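Local coordinates for protein CT263 (Chlamydia trachomatis, PDB 4QAS) that probably acts as a nucleosidase that hydrolyses a nucleoside intermediate of the futalosine pathway, the route by which Chlamydia is thought to make menaquinone, at residues 10-15 / 70-75; 19-24 / 179-184; 38-43 / 193-198; 91-96 / 120-125. The protein carries 1 engineered substitution. All blocks are in the same frame, centred on the assembly; numbering follows the deposited sequence.

Contact 1: residues 10-15 / 70-75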
loop_
_atom_site.group_PDB
_atom_site.type_symbol
_atom_site.label_atom_id
_atom_site.label_comp_id
_atom_site.label_asym_id
_atom_site.label_seq_id
_atom_site.Cartn_x
_atom_site.Cartn_y
_atom_site.Cartn_z
ATOM N N LEU A 10 -5.907 -15.180 -1.749
ATOM C CA LEU A 10 -6.921 -14.739 -2.704
ATOM C C LEU A 10 -7.640 -13.539 -2.100
ATOM O O LEU A 10 -8.213 -13.643 -1.004
ATOM C CB LEU A 10 -7.924 -15.852 -2.977
ATOM C CG LEU A 10 -9.077 -15.488 -3.921
ATOM C CD1 LEU A 10 -8.550 -15.089 -5.307
ATOM C CD2 LEU A 10 -10.047 -16.628 -4.026
ATOM N N LEU A 11 -7.640 -12.427 -2.815
ATOM C CA LEU A 11 -8.450 -11.268 -2.471
ATOM C C LEU A 11 -9.678 -11.235 -3.359
ATOM O O LEU A 11 -9.571 -11.377 -4.588
ATOM C CB LEU A 11 -7.671 -9.985 -2.716
ATOM C CG LEU A 11 -6.315 -9.902 -2.032
ATOM C CD1 LEU A 11 -5.653 -8.541 -2.314
ATOM C CD2 LEU A 11 -6.341 -10.130 -0.542
ATOM N N ILE A 12 -10.845 -11.062 -2.741
ATOM C CA ILE A 12 -12.123 -11.063 -3.438
ATOM C C ILE A 12 -12.785 -9.727 -3.178
ATOM O O ILE A 12 -13.038 -9.356 -2.020
ATOM C CB ILE A 12 -13.032 -12.214 -2.996
ATOM C CG1 ILE A 12 -12.331 -13.553 -3.195
ATOM C CG2 ILE A 12 -14.312 -12.186 -3.791
ATOM C CD1 ILE A 12 -13.007 -14.690 -2.511
ATOM N N PHE A 13 -13.085 -9.016 -4.251
ATOM C CA PHE A 13 -13.832 -7.770 -4.215
ATOM C C PHE A 13 -15.140 -7.960 -4.963
ATOM O O PHE A 13 -15.231 -8.741 -5.900
ATOM C CB PHE A 13 -13.045 -6.662 -4.908
ATOM C CG PHE A 13 -11.757 -6.314 -4.227
ATOM C CD1 PHE A 13 -11.730 -5.373 -3.208
ATOM C CD2 PHE A 13 -10.559 -6.916 -4.610
ATOM C CE1 PHE A 13 -10.547 -5.041 -2.588
ATOM C CE2 PHE A 13 -9.383 -6.590 -3.977
ATOM C CZ PHE A 13 -9.381 -5.664 -2.982
ATOM N N ALA A 14 -16.171 -7.239 -4.532
ATOM C CA ALA A 14 -17.471 -7.353 -5.170
ATOM C C ALA A 14 -17.514 -6.662 -6.518
ATOM O O ALA A 14 -18.212 -7.122 -7.418
ATOM C CB ALA A 14 -18.580 -6.781 -4.267
ATOM N N ASP A 15 -16.788 -5.558 -6.675
ATOM C CA ASP A 15 -16.882 -4.792 -7.907
ATOM C C ASP A 15 -15.572 -4.057 -8.153
ATOM O O ASP A 15 -14.684 -4.026 -7.292
ATOM C CB ASP A 15 -18.092 -3.842 -7.903
ATOM C CG ASP A 15 -18.061 -2.847 -6.762
ATOM O OD1 ASP A 15 -16.995 -2.257 -6.493
ATOM O OD2 ASP A 15 -19.118 -2.646 -6.106
ATOM N N ASP A 70 -4.458 -20.538 0.672
ATOM C CA ASP A 70 -4.286 -20.673 2.118
ATOM C C ASP A 70 -5.165 -19.733 2.920
ATOM O O ASP A 70 -5.400 -19.987 4.101
ATOM C CB ASP A 70 -2.832 -20.395 2.463
ATOM C CG ASP A 70 -1.911 -21.412 1.827
ATOM O OD1 ASP A 70 -2.011 -22.591 2.191
ATOM O OD2 ASP A 70 -1.114 -21.065 0.935
ATOM N N LEU A 71 -5.662 -18.681 2.302
ATOM C CA LEU A 71 -6.522 -17.707 2.952
ATOM C C LEU A 71 -7.253 -16.966 1.857
ATOM O O LEU A 71 -6.659 -16.659 0.814
ATOM C CB LEU A 71 -5.693 -16.705 3.769
ATOM C CG LEU A 71 -6.458 -15.586 4.482
ATOM C CD1 LEU A 71 -7.457 -16.106 5.516
ATOM C CD2 LEU A 71 -5.471 -14.652 5.160
ATOM N N TRP A 72 -8.530 -16.691 2.093
ATOM C CA TRP A 72 -9.281 -15.718 1.315
ATOM C C TRP A 72 -9.527 -14.478 2.171
ATOM O O TRP A 72 -9.863 -14.597 3.354
ATOM C CB TRP A 72 -10.656 -16.259 0.921
ATOM C CG TRP A 72 -10.738 -17.433 0.001
ATOM C CD1 TRP A 72 -9.725 -18.240 -0.426
ATOM C CD2 TRP A 72 -11.930 -17.942 -0.588
ATOM N NE1 TRP A 72 -10.222 -19.209 -1.263
ATOM C CE2 TRP A 72 -11.579 -19.050 -1.374
ATOM C CE3 TRP A 72 -13.271 -17.536 -0.538
ATOM C CZ2 TRP A 72 -12.518 -19.782 -2.094
ATOM C CZ3 TRP A 72 -14.207 -18.261 -1.250
ATOM C CH2 TRP A 72 -13.830 -19.372 -2.022
ATOM N N ILE A 73 -9.420 -13.293 1.577
ATOM C CA ILE A 73 -9.856 -12.047 2.191
ATOM C C ILE A 73 -10.875 -11.411 1.271
ATOM O O ILE A 73 -10.557 -11.084 0.113
ATOM C CB ILE A 73 -8.684 -11.092 2.445
ATOM C CG1 ILE A 73 -7.663 -11.738 3.384
ATOM C CG2 ILE A 73 -9.212 -9.787 3.034
ATOM C CD1 ILE A 73 -6.445 -10.884 3.646
ATOM N N ASN A 74 -12.093 -11.227 1.779
ATOM C CA ASN A 74 -13.084 -10.415 1.089
ATOM C C ASN A 74 -12.970 -9.011 1.634
ATOM O O ASN A 74 -13.208 -8.787 2.823
ATOM C CB ASN A 74 -14.472 -10.982 1.359
ATOM C CG ASN A 74 -15.580 -10.089 0.884
ATOM O OD1 ASN A 74 -16.625 -9.990 1.561
ATOM N ND2 ASN A 74 -15.410 -9.452 -0.270
ATOM N N ALA A 75 -12.595 -8.077 0.795
ATOM C CA ALA A 75 -12.528 -6.683 1.180
ATOM C C ALA A 75 -13.594 -5.932 0.410
ATOM O O ALA A 75 -13.778 -6.153 -0.785
ATOM C CB ALA A 75 -11.160 -6.113 0.855
HETATM O O HOH W 1 -16.584 -7.062 -1.151
#
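Strands 10-13 and 71-75 run parallel with L10 beside W72, L11 beside I73 and I12 beside N74, their axes 4.7 Å apart. The broad surface here is the indole of W72, to which L10 and I12 of the neighbouring strand each bring a methyl, L10 over a face, I12 obliquely. L10, its CG anti to the backbone N, lays CD2 over the five-membered ring, 3.8 Å from the centroid and 10° off the normal, a CH-pi contact. I12 brings CD1 to 3.5 Å from W72 CE3, on the six-membered ring. Further along this face N74 folds its amide back: ND2 donates to I12 O (2.9 Å) from above the carbonyl plane, while A75 N binds the same oxygen within it. ND2 also donates to a water that lies within hydrogen-bonding distance of A75 O. On the reverse face L11 CD2 rests 3.9 Å from I73 CB; beyond the last bridge, F13 CE1 lies 3.7 Å from A75 CB. Strand 7-13 sits between strands 71-80 and 43-49 in the parallel core of the sheet, with helix 144-153 placing I147 against I12, W72 and N74, and helix 16-25 covering L11 and F13, consistent with a layered alpha/beta nucleosidase fold.

Contact 2: residues 19-24 / 179-184. With SO4 (sulfate ion), chain C.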
loop_
_atom_site.group_PDB
_atom_site.type_symbol
_atom_site.label_atom_id
_atom_site.label_comp_id
_atom_site.label_asym_id
_atom_site.label_seq_id
_atom_site.Cartn_x
_atom_site.Cartn_y
_atom_site.Cartn_z
ATOM N N ALA A 19 -12.029 -2.773 -5.704
ATOM C CA ALA A 19 -10.718 -3.351 -5.969
ATOM C C ALA A 19 -9.677 -2.333 -6.389
ATOM O O ALA A 19 -8.478 -2.635 -6.282
ATOM C CB ALA A 19 -10.861 -4.410 -7.047
ATOM N N ALA A 20 -10.090 -1.166 -6.883
ATOM C CA ALA A 20 -9.192 -0.338 -7.692
ATOM C C ALA A 20 -7.883 -0.007 -6.973
ATOM O O ALA A 20 -6.796 -0.147 -7.550
ATOM C CB ALA A 20 -9.924 0.931 -8.116
ATOM N N ARG A 21 -7.954 0.481 -5.734
ATOM C CA ARG A 21 -6.716 0.949 -5.106
ATOM C C ARG A 21 -5.825 -0.209 -4.683
ATOM O O ARG A 21 -4.601 -0.089 -4.737
ATOM C CB ARG A 21 -7.004 1.912 -3.955
ATOM C CG ARG A 21 -7.746 3.191 -4.376
ATOM C CD ARG A 21 -7.038 4.013 -5.446
ATOM N NE ARG A 21 -5.634 4.174 -5.164
ATOM C CZ ARG A 21 -4.726 4.502 -6.059
ATOM N NH1 ARG A 21 -5.105 4.905 -7.256
ATOM N NH2 ARG A 21 -3.440 4.544 -5.744
ATOM N N THR A 22 -6.396 -1.358 -4.340
ATOM C CA THR A 22 -5.562 -2.525 -4.077
ATOM C C THR A 22 -4.846 -2.991 -5.337
ATOM O O THR A 22 -3.670 -3.372 -5.283
ATOM C CB THR A 22 -6.405 -3.649 -3.485
ATOM O OG1 THR A 22 -6.892 -3.234 -2.197
ATOM C CG2 THR A 22 -5.582 -4.911 -3.308
ATOM N N LEU A 23 -5.512 -2.931 -6.486
ATOM C CA LEU A 23 -4.878 -3.316 -7.729
ATOM C C LEU A 23 -3.755 -2.363 -8.105
ATOM O O LEU A 23 -2.846 -2.774 -8.828
ATOM C CB LEU A 23 -5.913 -3.405 -8.841
ATOM C CG LEU A 23 -6.904 -4.585 -8.754
ATOM C CD1 LEU A 23 -8.028 -4.399 -9.750
ATOM C CD2 LEU A 23 -6.181 -5.885 -8.992
ATOM N N SER A 24 -3.765 -1.124 -7.596
ATOM C CA SER A 24 -2.659 -0.204 -7.826
ATOM C C SER A 24 -1.461 -0.479 -6.913
ATOM O O SER A 24 -0.360 -0.051 -7.223
ATOM C CB SER A 24 -3.164 1.229 -7.641
ATOM O OG SER A 24 -2.212 2.136 -8.093
ATOM N N ASN A 179 -17.452 8.919 -2.959
ATOM C CA ASN A 179 -16.252 8.627 -2.178
ATOM C C ASN A 179 -15.616 7.276 -2.507
ATOM O O ASN A 179 -14.864 6.735 -1.694
ATOM C CB ASN A 179 -16.553 8.773 -0.687
ATOM C CG ASN A 179 -16.694 10.212 -0.289
ATOM O OD1 ASN A 179 -15.696 10.896 -0.057
ATOM N ND2 ASN A 179 -17.922 10.704 -0.257
ATOM N N LYS A 180 -15.886 6.733 -3.681
ATOM C CA LYS A 180 -15.388 5.394 -3.986
ATOM C C LYS A 180 -13.868 5.301 -3.990
ATOM O O LYS A 180 -13.329 4.285 -3.546
ATOM C CB LYS A 180 -15.968 4.869 -5.283
ATOM C CG LYS A 180 -17.458 4.595 -5.153
ATOM C CD LYS A 180 -18.052 3.951 -6.385
ATOM C CE LYS A 180 -19.561 3.824 -6.230
ATOM N NZ LYS A 180 -20.264 3.780 -7.534
ATOM N N VAL A 181 -13.158 6.343 -4.407
ATOM C CA VAL A 181 -11.694 6.276 -4.384
ATOM C C VAL A 181 -11.182 6.238 -2.947
ATOM O O VAL A 181 -10.347 5.386 -2.599
ATOM C CB VAL A 181 -11.068 7.422 -5.197
ATOM C CG1 VAL A 181 -9.540 7.462 -5.001
ATOM C CG2 VAL A 181 -11.375 7.214 -6.680
ATOM N N LYS A 182 -11.668 7.147 -2.084
ATOM C CA LYS A 182 -11.252 7.152 -0.683
ATOM C C LYS A 182 -11.558 5.826 -0.023
ATOM O O LYS A 182 -10.759 5.311 0.768
ATOM C CB LYS A 182 -11.976 8.269 0.087
ATOM C CG LYS A 182 -11.410 9.660 -0.122
ATOM C CD LYS A 182 -12.118 10.659 0.787
ATOM C CE LYS A 182 -11.691 12.077 0.491
ATOM N NZ LYS A 182 -12.468 13.051 1.299
ATOM N N LEU A 183 -12.735 5.281 -0.299
ATOM C CA LEU A 183 -13.132 4.029 0.325
ATOM C C LEU A 183 -12.247 2.878 -0.145
ATOM O O LEU A 183 -11.811 2.056 0.657
ATOM C CB LEU A 183 -14.612 3.768 0.034
ATOM C CG LEU A 183 -15.586 4.724 0.721
ATOM C CD1 LEU A 183 -16.927 4.661 -0.023
ATOM C CD2 LEU A 183 -15.687 4.328 2.164
ATOM N N SER A 184 -11.992 2.801 -1.438
ATOM C CA SER A 184 -11.122 1.766 -1.976
ATOM C C SER A 184 -9.711 1.887 -1.413
ATOM O O SER A 184 -9.050 0.874 -1.142
ATOM C CB SER A 184 -11.138 1.896 -3.488
ATOM O OG SER A 184 -10.344 0.908 -4.138
HETATM S S SO4 C . -10.284 12.530 4.505
HETATM O O1 SO4 C . -9.827 12.139 5.838
HETATM O O2 SO4 C . -9.785 11.567 3.527
HETATM O O3 SO4 C . -11.744 12.532 4.458
HETATM O O4 SO4 C . -9.788 13.869 4.189
HETATM O O HOH W 2 -8.930 -1.520 -2.793
#
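S184 points toward helix 19-24, and R21 points toward it in turn, so that the two meet where the helix axes come within 8.3 Å at a crossing of -55°. The hydroxyl of S184 is anti to its own backbone N (chi1 -179°), which carries OG into the kink of the facing helix. There R21 N, which lacks a bond to the preceding turn of its own helix, donates to S184 OG at 2.9 Å along a nearly straight line. S184 OG is also hydrogen-bonded to E18 O and weakly to A17 O, so it serves an amide and carbonyls left without their regular partners at the kink. Beside the R21 N bond, R21 CB and CG run along the serine, with R21 CG 3.7 Å from S184 CB. Bends at chi2 (-57°) and chi3 then turn the chain away past V181, whose CG1 stays 4.3 Å from R21 CD. The guanidinium is held by NE bonding to Q185 OE1, while S24 CB lies over one of its faces. A water adds a second bridge: it accepts from T22 OG1 (2.7 Å) and donates to S184 O. On the far side of its helix K182 extends to a sulfate ion, probably from the crystallisation liquor, NZ to O3 3.3 Å, which E41 N of the second subunit also binds. Helix 16-25 lies between strand 7-13, where A19 and T22 meet F13, and helix 180-197, while R21 packs on S24, and V181 on P27, of the second subunit, a helix-helix crossing at the dimer interface.

Contact 3: residues 38-43 / 193-198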
loop_
_atom_site.group_PDB
_atom_site.type_symbol
_atom_site.label_atom_id
_atom_site.label_comp_id
_atom_site.label_asym_id
_atom_site.label_seq_id
_atom_site.Cartn_x
_atom_site.Cartn_y
_atom_site.Cartn_z
ATOM N N TYR A 38 -0.118 -11.678 -8.917
ATOM C CA TYR A 38 1.179 -11.097 -8.600
ATOM C C TYR A 38 1.864 -12.071 -7.663
ATOM O O TYR A 38 1.200 -12.698 -6.837
ATOM C CB TYR A 38 0.973 -9.764 -7.874
ATOM C CG TYR A 38 2.238 -9.175 -7.294
ATOM C CD1 TYR A 38 3.234 -8.715 -8.128
ATOM C CD2 TYR A 38 2.416 -9.055 -5.925
ATOM C CE1 TYR A 38 4.412 -8.159 -7.627
ATOM C CE2 TYR A 38 3.592 -8.487 -5.414
ATOM C CZ TYR A 38 4.564 -8.053 -6.269
ATOM O OH TYR A 38 5.716 -7.492 -5.750
ATOM N N HIS A 39 3.171 -12.219 -7.786
ATOM C CA HIS A 39 3.903 -13.051 -6.842
ATOM C C HIS A 39 5.252 -12.421 -6.538
ATOM O O HIS A 39 5.855 -11.757 -7.382
ATOM C CB HIS A 39 4.079 -14.478 -7.355
ATOM C CG HIS A 39 4.988 -14.577 -8.536
ATOM N ND1 HIS A 39 6.331 -14.863 -8.419
ATOM C CD2 HIS A 39 4.753 -14.402 -9.857
ATOM C CE1 HIS A 39 6.882 -14.871 -9.620
ATOM N NE2 HIS A 39 5.947 -14.593 -10.510
ATOM N N THR A 40 5.683 -12.583 -5.292
ATOM C CA THR A 40 7.026 -12.195 -4.897
ATOM C C THR A 40 7.381 -13.021 -3.681
ATOM O O THR A 40 6.520 -13.314 -2.847
ATOM C CB THR A 40 7.120 -10.711 -4.534
ATOM O OG1 THR A 40 8.495 -10.320 -4.459
ATOM C CG2 THR A 40 6.462 -10.466 -3.205
ATOM N N GLU A 41 8.659 -13.368 -3.576
ATOM C CA GLU A 41 9.158 -14.118 -2.431
ATOM C C GLU A 41 8.301 -15.379 -2.318
ATOM O O GLU A 41 8.158 -16.111 -3.308
ATOM C CB GLU A 41 9.177 -13.210 -1.205
ATOM C CG GLU A 41 9.763 -11.812 -1.424
ATOM C CD GLU A 41 11.278 -11.783 -1.384
ATOM O OE1 GLU A 41 11.906 -12.859 -1.485
ATOM O OE2 GLU A 41 11.841 -10.676 -1.244
ATOM N N ASN A 42 7.723 -15.671 -1.162
ATOM C CA ASN A 42 6.954 -16.885 -0.966
ATOM C C ASN A 42 5.467 -16.667 -1.165
ATOM O O ASN A 42 4.687 -17.592 -0.917
ATOM C CB ASN A 42 7.193 -17.414 0.443
ATOM C CG ASN A 42 6.725 -16.442 1.488
ATOM O OD1 ASN A 42 7.222 -15.322 1.540
ATOM N ND2 ASN A 42 5.750 -16.841 2.310
ATOM N N VAL A 43 5.047 -15.485 -1.615
ATOM C CA VAL A 43 3.640 -15.100 -1.591
ATOM C C VAL A 43 3.091 -14.995 -3.006
ATOM O O VAL A 43 3.643 -14.280 -3.854
ATOM C CB VAL A 43 3.405 -13.800 -0.809
ATOM C CG1 VAL A 43 1.932 -13.432 -0.859
ATOM C CG2 VAL A 43 3.872 -13.971 0.632
ATOM N N PRO A 193 -0.727 -4.609 5.402
ATOM C CA PRO A 193 -0.016 -5.268 6.511
ATOM C C PRO A 193 -0.328 -6.748 6.631
ATOM O O PRO A 193 0.504 -7.503 7.153
ATOM C CB PRO A 193 -0.450 -4.469 7.751
ATOM C CG PRO A 193 -1.691 -3.777 7.363
ATOM C CD PRO A 193 -1.564 -3.489 5.870
ATOM N N ILE A 194 -1.489 -7.189 6.146
ATOM C CA ILE A 194 -1.778 -8.619 6.125
ATOM C C ILE A 194 -0.844 -9.321 5.153
ATOM O O ILE A 194 -0.185 -10.306 5.502
ATOM C CB ILE A 194 -3.244 -8.888 5.770
ATOM C CG1 ILE A 194 -4.173 -8.045 6.641
ATOM C CG2 ILE A 194 -3.511 -10.392 5.931
ATOM C CD1 ILE A 194 -5.619 -8.108 6.193
ATOM N N TYR A 195 -0.786 -8.829 3.908
ATOM C CA TYR A 195 0.154 -9.377 2.937
ATOM C C TYR A 195 1.565 -9.401 3.509
ATOM O O TYR A 195 2.278 -10.410 3.411
ATOM C CB TYR A 195 0.099 -8.544 1.653
ATOM C CG TYR A 195 1.428 -8.418 0.955
ATOM C CD1 TYR A 195 1.903 -9.427 0.117
ATOM C CD2 TYR A 195 2.222 -7.294 1.142
ATOM C CE1 TYR A 195 3.138 -9.312 -0.522
ATOM C CE2 TYR A 195 3.443 -7.171 0.514
ATOM C CZ TYR A 195 3.906 -8.178 -0.316
ATOM O OH TYR A 195 5.117 -8.025 -0.931
ATOM N N SER A 196 1.980 -8.301 4.133
ATOM C CA SER A 196 3.330 -8.195 4.662
ATOM C C SER A 196 3.607 -9.264 5.712
ATOM O O SER A 196 4.706 -9.804 5.777
ATOM C CB SER A 196 3.506 -6.792 5.237
ATOM O OG SER A 196 4.853 -6.556 5.549
ATOM N N SER A 197 2.608 -9.587 6.532
ATOM C CA SER A 197 2.793 -10.570 7.598
ATOM C C SER A 197 3.155 -11.950 7.063
ATOM O O SER A 197 3.768 -12.747 7.784
ATOM C CB SER A 197 1.507 -10.681 8.418
ATOM O OG SER A 197 1.167 -9.450 9.033
ATOM N N PHE A 198 2.768 -12.270 5.829
ATOM C CA PHE A 198 2.988 -13.611 5.290
ATOM C C PHE A 198 4.246 -13.733 4.446
ATOM O O PHE A 198 4.496 -14.801 3.874
ATOM C CB PHE A 198 1.764 -14.071 4.508
ATOM C CG PHE A 198 0.601 -14.412 5.387
ATOM C CD1 PHE A 198 0.548 -15.631 6.048
ATOM C CD2 PHE A 198 -0.417 -13.506 5.578
ATOM C CE1 PHE A 198 -0.540 -15.936 6.875
ATOM C CE2 PHE A 198 -1.503 -13.806 6.399
ATOM C CZ PHE A 198 -1.552 -15.032 7.047
HETATM O O HOH W 3 6.041 -7.370 -3.278
#
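P193 begins the last turn of helix 180-197 by using its carbonyl twice: P193 O accepts from the backbone N of S197 and, in the modelled conformer, from S197 OG at 2.8 Å. I194 next sends CG2 to the edge of the F198 ring, in its plane. Y195 then reaches across to the hairpin, in the modelled conformer with an unusual chi1 of 146°. Its ring meets the other segment along its edge: CD1 lies 4.1 Å from V43 CG1, and OH lies 3.6 Å from T40 CG2, the T40 and Y195 side chains crossing at about a right angle. One water joins the phenols, 2.6 Å from Y195 OH and 2.5 Å from Y38 OH. F198 offers its carbonyl rather than its ring. N42 ND2 donates to F198 O at 2.9 Å, almost along the C=O axis and close to the plane of the N42 amide, whose OD1 takes the backbone N of D200. V43 CG2 flanks this bond, 3.4 Å from F198 O. The helix end docks on a beta hairpin with a two-residue loop, closed by paired T40 and V43 backbone bonds around a type II' turn; E41, at i+1, has the positive phi (55°) it requires.

Contact 4: residues 91-96 / 120-125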
loop_
_atom_site.group_PDB
_atom_site.type_symbol
_atom_site.label_atom_id
_atom_site.label_comp_id
_atom_site.label_asym_id
_atom_site.label_seq_id
_atom_site.Cartn_x
_atom_site.Cartn_y
_atom_site.Cartn_z
ATOM N N TYR A 91 -13.229 -2.046 9.344
ATOM C CA TYR A 91 -13.487 -3.058 10.349
ATOM C C TYR A 91 -13.104 -4.417 9.799
ATOM O O TYR A 91 -13.076 -4.636 8.590
ATOM C CB TYR A 91 -14.976 -3.103 10.689
ATOM C CG TYR A 91 -15.491 -1.879 11.363
ATOM C CD1 TYR A 91 -15.973 -0.798 10.646
ATOM C CD2 TYR A 91 -15.541 -1.807 12.755
ATOM C CE1 TYR A 91 -16.478 0.311 11.277
ATOM C CE2 TYR A 91 -16.057 -0.698 13.399
ATOM C CZ TYR A 91 -16.519 0.373 12.655
ATOM O OH TYR A 91 -17.046 1.512 13.244
ATOM N N THR A 92 -12.834 -5.321 10.731
ATOM C CA THR A 92 -12.813 -6.742 10.430
ATOM C C THR A 92 -14.070 -7.387 10.983
ATOM O O THR A 92 -14.614 -6.943 11.987
ATOM C CB THR A 92 -11.533 -7.418 10.951
ATOM O OG1 THR A 92 -11.485 -8.755 10.415
ATOM C CG2 THR A 92 -11.428 -7.417 12.450
ATOM N N ILE A 93 -14.546 -8.410 10.311
ATOM C CA ILE A 93 -15.841 -9.029 10.621
ATOM C C ILE A 93 -15.667 -10.273 11.477
ATOM O O ILE A 93 -14.790 -11.118 11.222
ATOM C CB ILE A 93 -16.574 -9.337 9.311
ATOM C CG1 ILE A 93 -16.700 -8.073 8.468
ATOM C CG2 ILE A 93 -17.903 -10.003 9.583
ATOM C CD1 ILE A 93 -17.373 -6.883 9.186
ATOM N N THR A 94 -16.515 -10.409 12.500
ATOM C CA THR A 94 -16.500 -11.591 13.350
ATOM C C THR A 94 -17.475 -12.639 12.857
ATOM O O THR A 94 -17.168 -13.832 12.893
ATOM C CB THR A 94 -16.832 -11.186 14.786
ATOM O OG1 THR A 94 -18.082 -10.488 14.812
ATOM C CG2 THR A 94 -15.744 -10.261 15.323
ATOM N N SER A 95 -18.665 -12.229 12.441
ATOM C CA SER A 95 -19.625 -13.140 11.843
ATOM C C SER A 95 -20.415 -12.381 10.794
ATOM O O SER A 95 -20.573 -11.161 10.862
ATOM C CB SER A 95 -20.544 -13.787 12.882
ATOM O OG SER A 95 -21.490 -12.851 13.330
ATOM N N VAL A 96 -20.884 -13.130 9.807
ATOM C CA VAL A 96 -21.686 -12.597 8.729
ATOM C C VAL A 96 -22.989 -13.387 8.659
ATOM O O VAL A 96 -22.982 -14.630 8.728
ATOM C CB VAL A 96 -20.916 -12.614 7.399
ATOM C CG1 VAL A 96 -20.435 -14.019 7.038
ATOM C CG2 VAL A 96 -21.741 -11.986 6.307
ATOM N N ALA A 120 -16.569 -5.948 13.985
ATOM C CA ALA A 120 -17.955 -5.623 13.660
ATOM C C ALA A 120 -18.662 -6.864 13.138
ATOM O O ALA A 120 -18.030 -7.813 12.656
ATOM C CB ALA A 120 -18.068 -4.520 12.607
ATOM N N GLN A 121 -19.987 -6.825 13.197
ATOM C CA GLN A 121 -20.846 -7.843 12.600
ATOM C C GLN A 121 -21.392 -7.337 11.282
ATOM O O GLN A 121 -21.589 -6.129 11.093
ATOM C CB GLN A 121 -22.017 -8.168 13.515
ATOM C CG GLN A 121 -21.589 -8.936 14.770
ATOM C CD GLN A 121 -22.749 -9.272 15.695
ATOM O OE1 GLN A 121 -23.688 -8.490 15.842
ATOM N NE2 GLN A 121 -22.684 -10.443 16.326
ATOM N N LEU A 122 -21.571 -8.262 10.342
ATOM C CA LEU A 122 -21.960 -7.952 8.971
ATOM C C LEU A 122 -23.238 -8.713 8.654
ATOM O O LEU A 122 -23.382 -9.876 9.027
ATOM C CB LEU A 122 -20.880 -8.405 8.021
ATOM C CG LEU A 122 -21.113 -8.122 6.540
ATOM C CD1 LEU A 122 -21.219 -6.610 6.255
ATOM C CD2 LEU A 122 -20.016 -8.744 5.753
ATOM N N THR A 123 -24.175 -8.049 7.988
ATOM C CA THR A 123 -25.334 -8.692 7.398
ATOM C C THR A 123 -25.273 -8.474 5.903
ATOM O O THR A 123 -25.014 -7.357 5.459
ATOM C CB THR A 123 -26.616 -8.098 7.938
ATOM O OG1 THR A 123 -26.681 -8.359 9.333
ATOM C CG2 THR A 123 -27.836 -8.724 7.296
ATOM N N SER A 124 -25.523 -9.538 5.146
ATOM C CA SER A 124 -25.531 -9.502 3.688
ATOM C C SER A 124 -26.964 -9.616 3.217
ATOM O O SER A 124 -27.696 -10.497 3.669
ATOM C CB SER A 124 -24.740 -10.665 3.087
ATOM O OG SER A 124 -23.377 -10.615 3.466
ATOM N N VAL A 125 -27.357 -8.716 2.326
ATOM C CA VAL A 125 -28.684 -8.774 1.735
ATOM C C VAL A 125 -28.575 -8.497 0.246
ATOM O O VAL A 125 -27.704 -7.745 -0.197
ATOM C CB VAL A 125 -29.646 -7.781 2.407
ATOM C CG1 VAL A 125 -29.966 -8.228 3.835
ATOM C CG2 VAL A 125 -29.069 -6.412 2.370
HETATM O O HOH W 4 -20.223 -12.108 15.629
HETATM O O HOH W 5 -23.535 -10.871 11.825
#
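A beta bulge interrupts the parallel pairing of strands 90-99 and 119-124, where the first strand turns a corner at T94. I93 pairs with A120, but V96 rather than S95 pairs with L122. Backbone bonds mark the shift: A120 N donates to T92 O and T94 N to A120 O (3.0 Å), after which L122 N donates to S95 O (3.1 Å), one residue further on than regular pairing would give. The tight part is the apolar face carrying I93, V96, A120 and L122. A120 CB sits 3.7 Å from CD2 of the Y91 ring, which approaches obliquely. I93, with CG2 anti to the backbone N, pushes that methyl to 3.7 Å from L122 CB as the two chains cross. V96 and L122 lie side by side, and M160 of strand 158-167 packs against I93, V96 and L122. The opposite side is looser and wet. Here T94 and S95 each hold their hydroxyl between backbone N and carbonyl carbon, and the extended Q121 leans past T94 OG1 by way of its CG. No direct bond links S95 OG to Q121 NE2, which are 4.0 Å apart; one water accepts from Q121 NE2, donates to S95 OG and lies 2.8 Å from T94 OG1. A second water donates to L122 O and S95 OG, a hydroxyl that also bonds E108. At the far end V96 CG2, anti to its backbone N, touches S124 OG at 3.6 Å, the hydroxyl itself being bonded to D141 OD1 and F145 N.

Strand 7-13 opens contact 1, and helix 16-25, which follows it directly, opens contact 2. The hairpin at 38-43 opens contact 3 before 70-75 closes contact 1, so contact 1 crosses contacts 2 and 3. Contact 4 comes next, in series after contact 1: it opens at 91-96 and closes at 120-125, lying wholly within the spans of contacts 2 and 3. Helix 180-197 finally closes contact 2 with its start and contact 3 with its end, so these two also cross. The C-terminal helix therefore ties the N-terminal helix and hairpin together beside the sheet core, I194 touching I73, while contact 4 joins strands of the sheet on the other side of the chain's centre from contact 2.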